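Local coordinates for protein fructose 1-phosphate kinase (Staphylococcus aureus, PDB 2JG5) that probably phosphorylates fructose 1-phosphate to fructose 1,6-bisphosphate with ATP, as a pfkB-family sugar kinase that may also act on tagatose 6-phosphate, at residues 144-152 with 162-173; 196-207 with 224-233. All coordinates share one frame; numbering follows the deposited sequence.

Interaction 1 (144-152 with 162-173); sequences YAQIAQITA and AEKELAESVLPY. Unlike the reference sequence in segment 162-173: Tyr173 (reference Phe).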
loop_
_atom_site.group_PDB
_atom_site.type_symbol
_atom_site.label_atom_id
_atom_site.label_comp_id
_atom_site.label_asym_id
_atom_site.label_seq_id
_atom_site.Cartn_x
_atom_site.Cartn_y
_atom_site.Cartn_z
ATOM N N TYR A 144 -16.170 -20.658 -10.535
ATOM C CA TYR A 144 -17.542 -20.201 -10.793
ATOM C C TYR A 144 -18.515 -21.373 -10.774
ATOM O O TYR A 144 -19.567 -21.307 -10.122
ATOM C CB TYR A 144 -17.643 -19.415 -12.113
ATOM C CG TYR A 144 -17.407 -17.935 -11.927
ATOM C CD1 TYR A 144 -18.478 -17.063 -11.722
ATOM C CD2 TYR A 144 -16.114 -17.401 -11.932
ATOM C CE1 TYR A 144 -18.274 -15.699 -11.532
ATOM C CE2 TYR A 144 -15.901 -16.042 -11.739
ATOM C CZ TYR A 144 -16.993 -15.202 -11.532
ATOM O OH TYR A 144 -16.807 -13.856 -11.340
ATOM N N ALA A 145 -18.141 -22.447 -11.464
ATOM C CA ALA A 145 -18.964 -23.636 -11.576
ATOM C C ALA A 145 -19.132 -24.350 -10.241
ATOM O O ALA A 145 -20.187 -24.914 -9.972
ATOM C CB ALA A 145 -18.363 -24.598 -12.604
ATOM N N GLN A 146 -18.078 -24.348 -9.435
ATOM C CA GLN A 146 -18.081 -24.999 -8.125
ATOM C C GLN A 146 -19.035 -24.286 -7.165
ATOM O O GLN A 146 -19.668 -24.913 -6.314
ATOM C CB GLN A 146 -16.668 -25.053 -7.536
ATOM C CG GLN A 146 -15.667 -25.930 -8.318
ATOM C CD GLN A 146 -14.460 -26.340 -7.465
ATOM O OE1 GLN A 146 -14.528 -26.333 -6.233
ATOM N NE2 GLN A 146 -13.356 -26.691 -8.118
ATOM N N ILE A 147 -19.143 -22.970 -7.325
ATOM C CA ILE A 147 -20.116 -22.189 -6.585
ATOM C C ILE A 147 -21.506 -22.465 -7.179
ATOM O O ILE A 147 -22.433 -22.861 -6.456
ATOM C CB ILE A 147 -19.726 -20.679 -6.576
ATOM C CG1 ILE A 147 -18.606 -20.440 -5.556
ATOM C CG2 ILE A 147 -20.937 -19.783 -6.281
ATOM C CD1 ILE A 147 -17.709 -19.245 -5.870
ATOM N N ALA A 148 -21.622 -22.316 -8.501
ATOM C CA ALA A 148 -22.907 -22.452 -9.201
ATOM C C ALA A 148 -23.614 -23.769 -8.895
ATOM O O ALA A 148 -24.845 -23.839 -8.808
ATOM C CB ALA A 148 -22.706 -22.300 -10.692
ATOM N N GLN A 149 -22.813 -24.805 -8.710
ATOM C CA GLN A 149 -23.308 -26.140 -8.458
ATOM C C GLN A 149 -23.929 -26.325 -7.075
ATOM O O GLN A 149 -24.831 -27.152 -6.892
ATOM C CB GLN A 149 -22.151 -27.089 -8.607
ATOM C CG GLN A 149 -22.552 -28.475 -8.850
ATOM C CD GLN A 149 -21.358 -29.340 -8.860
ATOM O OE1 GLN A 149 -20.367 -29.041 -8.176
ATOM N NE2 GLN A 149 -21.415 -30.428 -9.637
ATOM N N ILE A 150 -23.408 -25.581 -6.108
ATOM C CA ILE A 150 -23.923 -25.574 -4.751
ATOM C C ILE A 150 -25.256 -24.819 -4.674
ATOM O O ILE A 150 -26.197 -25.272 -4.010
ATOM C CB ILE A 150 -22.903 -24.952 -3.766
ATOM C CG1 ILE A 150 -21.661 -25.849 -3.642
ATOM C CG2 ILE A 150 -23.546 -24.727 -2.395
ATOM C CD1 ILE A 150 -20.527 -25.230 -2.828
ATOM N N THR A 151 -25.329 -23.681 -5.364
ATOM C CA THR A 151 -26.527 -22.850 -5.361
ATOM C C THR A 151 -27.668 -23.567 -6.047
ATOM O O THR A 151 -28.822 -23.385 -5.670
ATOM C CB THR A 151 -26.323 -21.489 -6.061
ATOM O OG1 THR A 151 -26.041 -21.701 -7.450
ATOM C CG2 THR A 151 -25.213 -20.706 -5.403
ATOM N N ALA A 152 -27.328 -24.377 -7.050
ATOM C CA ALA A 152 -28.294 -25.232 -7.716
ATOM C C ALA A 152 -28.929 -26.221 -6.737
ATOM O O ALA A 152 -30.089 -26.578 -6.895
ATOM C CB ALA A 152 -27.638 -25.974 -8.871
ATOM N N ALA A 162 -18.907 -12.124 -15.186
ATOM C CA ALA A 162 -17.557 -12.651 -15.401
ATOM C C ALA A 162 -17.157 -12.630 -16.882
ATOM O O ALA A 162 -17.956 -12.257 -17.733
ATOM C CB ALA A 162 -17.454 -14.082 -14.826
ATOM N N GLU A 163 -15.918 -13.022 -17.178
ATOM C CA GLU A 163 -15.447 -13.192 -18.553
ATOM C C GLU A 163 -16.291 -14.265 -19.232
ATOM O O GLU A 163 -16.875 -15.126 -18.551
ATOM C CB GLU A 163 -13.975 -13.617 -18.575
ATOM C CG GLU A 163 -12.985 -12.625 -17.950
ATOM C CD GLU A 163 -11.703 -13.314 -17.447
ATOM O OE1 GLU A 163 -11.428 -13.266 -16.222
ATOM O OE2 GLU A 163 -10.973 -13.916 -18.274
ATOM N N LYS A 164 -16.343 -14.216 -20.565
ATOM C CA LYS A 164 -17.253 -15.059 -21.356
ATOM C C LYS A 164 -17.271 -16.547 -20.979
ATOM O O LYS A 164 -18.351 -17.096 -20.733
ATOM C CB LYS A 164 -17.046 -14.866 -22.871
ATOM C CG LYS A 164 -15.672 -15.267 -23.410
ATOM C CD LYS A 164 -15.490 -14.876 -24.885
ATOM C CE LYS A 164 -14.800 -13.514 -25.049
ATOM N NZ LYS A 164 -13.349 -13.554 -24.685
ATOM N N GLU A 165 -16.100 -17.186 -20.908
ATOM C CA GLU A 165 -16.048 -18.634 -20.659
ATOM C C GLU A 165 -16.582 -19.007 -19.272
ATOM O O GLU A 165 -17.237 -20.049 -19.110
ATOM C CB GLU A 165 -14.652 -19.260 -20.958
ATOM C CG GLU A 165 -13.490 -18.926 -19.986
ATOM C CD GLU A 165 -12.306 -19.937 -20.035
ATOM O OE1 GLU A 165 -12.269 -20.830 -20.924
ATOM O OE2 GLU A 165 -11.403 -19.832 -19.168
ATOM N N LEU A 166 -16.328 -18.141 -18.293
ATOM C CA LEU A 166 -16.774 -18.364 -16.918
ATOM C C LEU A 166 -18.275 -18.162 -16.763
ATOM O O LEU A 166 -18.930 -18.896 -16.007
ATOM C CB LEU A 166 -16.009 -17.473 -15.933
ATOM C CG LEU A 166 -14.478 -17.499 -16.011
ATOM C CD1 LEU A 166 -13.890 -16.530 -14.995
ATOM C CD2 LEU A 166 -13.920 -18.902 -15.819
ATOM N N ALA A 167 -18.805 -17.165 -17.473
ATOM C CA ALA A 167 -20.243 -16.957 -17.586
ATOM C C ALA A 167 -20.874 -18.161 -18.273
ATOM O O ALA A 167 -21.906 -18.668 -17.824
ATOM C CB ALA A 167 -20.544 -15.687 -18.356
ATOM N N GLU A 168 -20.235 -18.622 -19.351
ATOM C CA GLU A 168 -20.694 -19.797 -20.095
ATOM C C GLU A 168 -20.765 -21.055 -19.231
ATOM O O GLU A 168 -21.663 -21.869 -19.412
ATOM C CB GLU A 168 -19.816 -20.050 -21.328
ATOM C CG GLU A 168 -20.102 -19.121 -22.508
ATOM C CD GLU A 168 -19.318 -19.488 -23.762
ATOM O OE1 GLU A 168 -18.067 -19.399 -23.744
ATOM O OE2 GLU A 168 -19.959 -19.863 -24.769
ATOM N N SER A 169 -19.837 -21.192 -18.280
ATOM C CA SER A 169 -19.731 -22.405 -17.459
ATOM C C SER A 169 -20.791 -22.549 -16.363
ATOM O O SER A 169 -20.994 -23.646 -15.829
ATOM C CB SER A 169 -18.340 -22.511 -16.828
ATOM O OG SER A 169 -18.150 -21.527 -15.823
ATOM N N VAL A 170 -21.452 -21.450 -16.007
ATOM C CA VAL A 170 -22.474 -21.510 -14.961
ATOM C C VAL A 170 -23.868 -21.740 -15.546
ATOM O O VAL A 170 -24.806 -22.048 -14.813
ATOM C CB VAL A 170 -22.451 -20.279 -14.003
ATOM C CG1 VAL A 170 -21.172 -20.256 -13.177
ATOM C CG2 VAL A 170 -22.634 -18.968 -14.760
ATOM N N LEU A 171 -23.980 -21.612 -16.871
ATOM C CA LEU A 171 -25.257 -21.737 -17.578
ATOM C C LEU A 171 -26.041 -23.010 -17.252
ATOM O O LEU A 171 -27.235 -22.920 -16.976
ATOM C CB LEU A 171 -25.073 -21.582 -19.096
ATOM C CG LEU A 171 -24.757 -20.198 -19.669
ATOM C CD1 LEU A 171 -24.323 -20.324 -21.118
ATOM C CD2 LEU A 171 -25.940 -19.275 -19.562
ATOM N N PRO A 172 -25.378 -24.192 -17.253
ATOM C CA PRO A 172 -26.096 -25.420 -16.879
ATOM C C PRO A 172 -26.685 -25.379 -15.465
ATOM O O PRO A 172 -27.459 -26.271 -15.093
ATOM C CB PRO A 172 -25.006 -26.499 -16.946
ATOM C CG PRO A 172 -23.965 -25.949 -17.839
ATOM C CD PRO A 172 -23.970 -24.478 -17.593
ATOM N N TYR A 173 -26.318 -24.356 -14.691
ATOM C CA TYR A 173 -26.751 -24.237 -13.291
ATOM C C TYR A 173 -27.877 -23.232 -13.116
ATOM O O TYR A 173 -28.271 -22.912 -11.985
ATOM C CB TYR A 173 -25.559 -23.914 -12.387
ATOM C CG TYR A 173 -24.477 -24.965 -12.467
ATOM C CD1 TYR A 173 -24.621 -26.185 -11.809
ATOM C CD2 TYR A 173 -23.332 -24.761 -13.234
ATOM C CE1 TYR A 173 -23.639 -27.169 -11.892
ATOM C CE2 TYR A 173 -22.345 -25.734 -13.317
ATOM C CZ TYR A 173 -22.506 -26.934 -12.639
ATOM O OH TYR A 173 -21.538 -27.904 -12.716
HETATM O O HOH W 1 -16.528 -22.190 -13.926
#
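The Tyr173 ring lies against the backbone of helix 144-152, with Gln149 N and Ala145 O over one face. This is helix packing in the alpha/beta domain of a ribokinase-fold kinase. Helices 144-152 and 164-170 run nearly parallel, 25° apart and 9.0 Å between axes, and strand 157-161 of the parallel sheet links them in the chain. Tyr173 replaces the phenylalanine of the reference sequence. Its CD2 is 3.6 Å from Ala148 CB. Gln149 swings CG opposite its backbone N (chi1 -160°), which brings CG to 3.5 Å from Tyr173 CE1. The Gln149 amide plane stands 76° from the ring. Ala148 CB also meets Val170 CG1, at 3.6 Å, so this methyl touches both Val170 and the Tyr173 ring. At the other end Ala162 CB makes a CH-pi contact over a face of the Tyr144 ring, 4.0 Å from its centroid. Leu166 CD1 comes against Tyr144 CE2, and the two side chains cross at about a right angle. The Tyr144 hydroxyl is hydrogen-bonded to Gly133 O, outside the two segments. No direct hydrogen bond joins the segments. One water bridges them: it accepts from Ala145 N at 3.0 Å and donates to Ser169 OG at 2.6 Å.

Interaction 2 (196-207 with 224-233); sequences DADVIKYGRLLV and IYIDKEISIK
Arg204 reaches from helix 196-207 over Ile226 to the turn of a beta hairpin, strands 224-226 and 230-233. The helix packs on one face of the antiparallel sheet that these strands form with 214-217 and 299-303, at the edge of the ribokinase-fold domain. The Arg204 chain leaves with CG anti to the backbone N and bends at chi3 (-76°). The bend turns NE onto Asp227 O, 2.8 Å away, and the N-H...O angle is 154°. The donor lies nearly in line with the C=O bond. The carbonyl sits 16° out of the guanidinium plane. Ile230 O and Ser231 N lie at the edge of the group, while Ile200 CG2 rests on one face. NH2 forms a salt bridge with Asp304, which also takes the Ser231 hydroxyl. Ile226 points at the helix, and its CG2 lies 3.6 Å from Arg204 N. The backbone of Gly203 passes close to Ile226, with Gly203 C 4.0 Å from Ile226 CG2. One turn earlier, Val199 CB and CG1 face Ile224 CD1, each at 3.6 Å. Ser231 OG sits against the fork of Ile200, with CG1 and CG2 each 3.5 Å away. Asp196, at the start of the helix, meets the strand residue Lys233, whose chain bends at chi2 and chi4. The two form a salt bridge through weak hydrogen bonds, with Lys233 NZ 3.3 Å from Asp196 OD1.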
loop_
_atom_site.group_PDB
_atom_site.type_symbol
_atom_site.label_atom_id
_atom_site.label_comp_id
_atom_site.label_asym_id
_atom_site.label_seq_id
_atom_site.Cartn_x
_atom_site.Cartn_y
_atom_site.Cartn_z
ATOM N N ASP A 196 -30.626 -4.636 -32.402
ATOM C CA ASP A 196 -31.346 -5.046 -31.208
ATOM C C ASP A 196 -31.921 -6.456 -31.386
ATOM O O ASP A 196 -31.861 -7.263 -30.468
ATOM C CB ASP A 196 -32.436 -4.024 -30.850
ATOM C CG ASP A 196 -31.865 -2.625 -30.537
ATOM O OD1 ASP A 196 -30.665 -2.516 -30.189
ATOM O OD2 ASP A 196 -32.625 -1.626 -30.647
ATOM N N ALA A 197 -32.457 -6.737 -32.575
ATOM C CA ALA A 197 -32.920 -8.083 -32.962
ATOM C C ALA A 197 -31.818 -9.157 -32.868
ATOM O O ALA A 197 -32.080 -10.285 -32.459
ATOM C CB ALA A 197 -33.531 -8.060 -34.397
ATOM N N ASP A 198 -30.594 -8.808 -33.267
ATOM C CA ASP A 198 -29.464 -9.724 -33.160
ATOM C C ASP A 198 -29.133 -10.006 -31.705
ATOM O O ASP A 198 -28.806 -11.134 -31.352
ATOM C CB ASP A 198 -28.237 -9.162 -33.884
ATOM C CG ASP A 198 -28.201 -9.525 -35.365
ATOM O OD1 ASP A 198 -28.845 -10.522 -35.768
ATOM O OD2 ASP A 198 -27.522 -8.802 -36.133
ATOM N N VAL A 199 -29.220 -8.984 -30.862
ATOM C CA VAL A 199 -28.970 -9.140 -29.430
ATOM C C VAL A 199 -30.017 -10.050 -28.772
ATOM O O VAL A 199 -29.656 -10.933 -27.999
ATOM C CB VAL A 199 -28.870 -7.772 -28.695
ATOM C CG1 VAL A 199 -28.655 -7.964 -27.209
ATOM C CG2 VAL A 199 -27.752 -6.912 -29.281
ATOM N N ILE A 200 -31.300 -9.849 -29.095
ATOM C CA ILE A 200 -32.374 -10.714 -28.591
ATOM C C ILE A 200 -32.121 -12.167 -28.985
ATOM O O ILE A 200 -32.270 -13.058 -28.170
ATOM C CB ILE A 200 -33.792 -10.321 -29.129
ATOM C CG1 ILE A 200 -34.088 -8.838 -28.960
ATOM C CG2 ILE A 200 -34.883 -11.135 -28.437
ATOM C CD1 ILE A 200 -35.144 -8.345 -29.922
ATOM N N LYS A 201 -31.750 -12.393 -30.244
ATOM C CA LYS A 201 -31.565 -13.746 -30.763
ATOM C C LYS A 201 -30.518 -14.527 -29.954
ATOM O O LYS A 201 -30.851 -15.503 -29.280
ATOM C CB LYS A 201 -31.191 -13.693 -32.243
ATOM C CG LYS A 201 -31.086 -15.057 -32.908
ATOM C CD LYS A 201 -30.303 -14.967 -34.202
ATOM C CE LYS A 201 -30.282 -16.297 -34.926
ATOM N NZ LYS A 201 -29.412 -16.196 -36.112
ATOM N N TYR A 202 -29.268 -14.066 -30.002
ATOM C CA TYR A 202 -28.141 -14.755 -29.368
ATOM C C TYR A 202 -28.207 -14.747 -27.842
ATOM O O TYR A 202 -27.662 -15.638 -27.189
ATOM C CB TYR A 202 -26.808 -14.194 -29.887
ATOM C CG TYR A 202 -26.675 -14.360 -31.383
ATOM C CD1 TYR A 202 -26.591 -15.623 -31.947
ATOM C CD2 TYR A 202 -26.679 -13.260 -32.237
ATOM C CE1 TYR A 202 -26.493 -15.794 -33.312
ATOM C CE2 TYR A 202 -26.585 -13.419 -33.618
ATOM C CZ TYR A 202 -26.492 -14.696 -34.144
ATOM O OH TYR A 202 -26.387 -14.897 -35.500
ATOM N N GLY A 203 -28.890 -13.752 -27.288
ATOM C CA GLY A 203 -29.146 -13.685 -25.857
ATOM C C GLY A 203 -30.136 -14.730 -25.381
ATOM O O GLY A 203 -29.966 -15.304 -24.302
ATOM N N ARG A 204 -31.175 -14.979 -26.177
ATOM C CA ARG A 204 -32.162 -16.010 -25.857
ATOM C C ARG A 204 -31.624 -17.423 -26.087
ATOM O O ARG A 204 -32.114 -18.386 -25.491
ATOM C CB ARG A 204 -33.462 -15.789 -26.638
ATOM C CG ARG A 204 -34.655 -16.564 -26.069
ATOM C CD ARG A 204 -35.972 -16.016 -26.576
ATOM N NE ARG A 204 -36.333 -14.769 -25.907
ATOM C CZ ARG A 204 -37.053 -13.797 -26.460
ATOM N NH1 ARG A 204 -37.319 -12.703 -25.759
ATOM N NH2 ARG A 204 -37.489 -13.904 -27.719
ATOM N N LEU A 205 -30.617 -17.551 -26.949
ATOM C CA LEU A 205 -29.937 -18.834 -27.123
ATOM C C LEU A 205 -29.164 -19.178 -25.847
ATOM O O LEU A 205 -29.035 -20.336 -25.480
ATOM C CB LEU A 205 -29.020 -18.807 -28.349
ATOM C CG LEU A 205 -29.695 -18.653 -29.723
ATOM C CD1 LEU A 205 -28.665 -18.367 -30.791
ATOM C CD2 LEU A 205 -30.534 -19.869 -30.109
ATOM N N LEU A 206 -28.679 -18.148 -25.166
ATOM C CA LEU A 206 -28.039 -18.306 -23.865
ATOM C C LEU A 206 -29.031 -18.728 -22.784
ATOM O O LEU A 206 -28.706 -19.538 -21.924
ATOM C CB LEU A 206 -27.329 -17.011 -23.464
ATOM C CG LEU A 206 -26.049 -16.710 -24.240
ATOM C CD1 LEU A 206 -25.602 -15.287 -23.950
ATOM C CD2 LEU A 206 -24.948 -17.730 -23.892
ATOM N N VAL A 207 -30.235 -18.171 -22.847
ATOM C CA VAL A 207 -31.366 -18.581 -22.015
ATOM C C VAL A 207 -31.768 -20.048 -22.287
ATOM O O VAL A 207 -32.216 -20.754 -21.372
ATOM C CB VAL A 207 -32.573 -17.619 -22.213
ATOM C CG1 VAL A 207 -33.763 -18.023 -21.351
ATOM C CG2 VAL A 207 -32.173 -16.191 -21.885
ATOM N N ILE A 224 -29.821 -4.516 -23.156
ATOM C CA ILE A 224 -30.978 -5.339 -23.461
ATOM C C ILE A 224 -31.112 -6.467 -22.454
ATOM O O ILE A 224 -30.158 -7.204 -22.187
ATOM C CB ILE A 224 -30.956 -5.883 -24.911
ATOM C CG1 ILE A 224 -31.027 -4.712 -25.905
ATOM C CG2 ILE A 224 -32.104 -6.883 -25.130
ATOM C CD1 ILE A 224 -30.862 -5.082 -27.331
ATOM N N TYR A 225 -32.305 -6.576 -21.886
ATOM C CA TYR A 225 -32.639 -7.684 -21.015
ATOM C C TYR A 225 -33.331 -8.736 -21.873
ATOM O O TYR A 225 -34.213 -8.397 -22.665
ATOM C CB TYR A 225 -33.559 -7.212 -19.884
ATOM C CG TYR A 225 -34.155 -8.347 -19.083
ATOM C CD1 TYR A 225 -33.534 -8.811 -17.918
ATOM C CD2 TYR A 225 -35.324 -8.977 -19.506
ATOM C CE1 TYR A 225 -34.080 -9.855 -17.192
ATOM C CE2 TYR A 225 -35.872 -10.026 -18.795
ATOM C CZ TYR A 225 -35.250 -10.456 -17.640
ATOM O OH TYR A 225 -35.809 -11.495 -16.943
ATOM N N ILE A 226 -32.923 -9.996 -21.727
ATOM C CA ILE A 226 -33.564 -11.098 -22.454
ATOM C C ILE A 226 -34.041 -12.215 -21.513
ATOM O O ILE A 226 -33.270 -12.722 -20.694
ATOM C CB ILE A 226 -32.653 -11.724 -23.565
ATOM C CG1 ILE A 226 -32.069 -10.662 -24.497
ATOM C CG2 ILE A 226 -33.428 -12.762 -24.376
ATOM C CD1 ILE A 226 -30.717 -10.119 -24.060
ATOM N N ASP A 227 -35.310 -12.590 -21.686
ATOM C CA ASP A 227 -36.026 -13.616 -20.920
ATOM C C ASP A 227 -36.423 -14.728 -21.869
ATOM O O ASP A 227 -36.241 -14.598 -23.083
ATOM C CB ASP A 227 -37.341 -12.995 -20.447
ATOM C CG ASP A 227 -37.611 -13.220 -19.006
ATOM O OD1 ASP A 227 -36.711 -13.727 -18.302
ATOM O OD2 ASP A 227 -38.725 -12.861 -18.580
ATOM N N LYS A 228 -37.029 -15.792 -21.339
ATOM C CA LYS A 228 -37.700 -16.798 -22.181
ATOM C C LYS A 228 -38.988 -16.212 -22.771
ATOM O O LYS A 228 -39.424 -16.607 -23.855
ATOM C CB LYS A 228 -38.018 -18.074 -21.381
ATOM C CG LYS A 228 -38.424 -19.299 -22.222
ATOM C CD LYS A 228 -39.048 -20.409 -21.342
ATOM C CE LYS A 228 -39.925 -21.393 -22.145
ATOM N NZ LYS A 228 -39.232 -22.653 -22.577
ATOM N N GLU A 229 -39.578 -15.255 -22.061
ATOM C CA GLU A 229 -40.891 -14.729 -22.423
ATOM C C GLU A 229 -40.900 -13.279 -22.944
ATOM O O GLU A 229 -41.878 -12.859 -23.561
ATOM C CB GLU A 229 -41.888 -14.921 -21.260
ATOM C CG GLU A 229 -41.453 -14.318 -19.916
ATOM C CD GLU A 229 -42.257 -14.835 -18.708
ATOM O OE1 GLU A 229 -43.448 -15.212 -18.869
ATOM O OE2 GLU A 229 -41.681 -14.855 -17.589
ATOM N N ILE A 230 -39.818 -12.534 -22.720
ATOM C CA ILE A 230 -39.736 -11.124 -23.114
ATOM C C ILE A 230 -38.287 -10.655 -23.354
ATOM O O ILE A 230 -37.348 -11.217 -22.811
ATOM C CB ILE A 230 -40.422 -10.210 -22.044
ATOM C CG1 ILE A 230 -40.839 -8.863 -22.642
ATOM C CG2 ILE A 230 -39.526 -10.033 -20.809
ATOM C CD1 ILE A 230 -41.736 -8.016 -21.746
ATOM N N SER A 231 -38.117 -9.630 -24.185
ATOM C CA SER A 231 -36.866 -8.878 -24.211
ATOM C C SER A 231 -37.132 -7.385 -24.067
ATOM O O SER A 231 -38.115 -6.874 -24.581
ATOM C CB SER A 231 -36.039 -9.184 -25.459
ATOM O OG SER A 231 -36.754 -8.864 -26.629
ATOM N N ILE A 232 -36.264 -6.687 -23.350
ATOM C CA ILE A 232 -36.493 -5.275 -23.049
ATOM C C ILE A 232 -35.310 -4.418 -23.489
ATOM O O ILE A 232 -34.137 -4.817 -23.364
ATOM C CB ILE A 232 -36.797 -5.046 -21.535
ATOM C CG1 ILE A 232 -38.018 -5.867 -21.105
ATOM C CG2 ILE A 232 -37.047 -3.548 -21.231
ATOM C CD1 ILE A 232 -37.936 -6.393 -19.700
ATOM N N LYS A 233 -35.626 -3.243 -24.020
ATOM C CA LYS A 233 -34.592 -2.296 -24.413
ATOM C C LYS A 233 -34.551 -1.120 -23.456
ATOM O O LYS A 233 -35.554 -0.425 -23.258
ATOM C CB LYS A 233 -34.788 -1.828 -25.857
ATOM C CG LYS A 233 -33.727 -0.851 -26.357
ATOM C CD LYS A 233 -32.340 -1.479 -26.414
ATOM C CE LYS A 233 -31.256 -0.443 -26.641
ATOM N NZ LYS A 233 -31.186 0.007 -28.066
#

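Interaction 1 and interaction 2 follow one another along the chain, and their centres lie about 20 Å apart. They touch directly: Leu171 CD2 in 162-173 packs 3.6 Å from Leu206 O in 196-207. The two differ in character. Interaction 1 joins two helices beside the parallel sheet and is mostly apolar. Interaction 2 sets a helix on the antiparallel sheet and adds a hydrogen bond from an arginine to a backbone carbonyl and a salt bridge. Helix 182-188 lies between them in the chain and touches Lys164 and Glu168 of interaction 1. Both belong to the body of the kinase fold. Neither contact includes a residue assigned to the active site; both are structural packing.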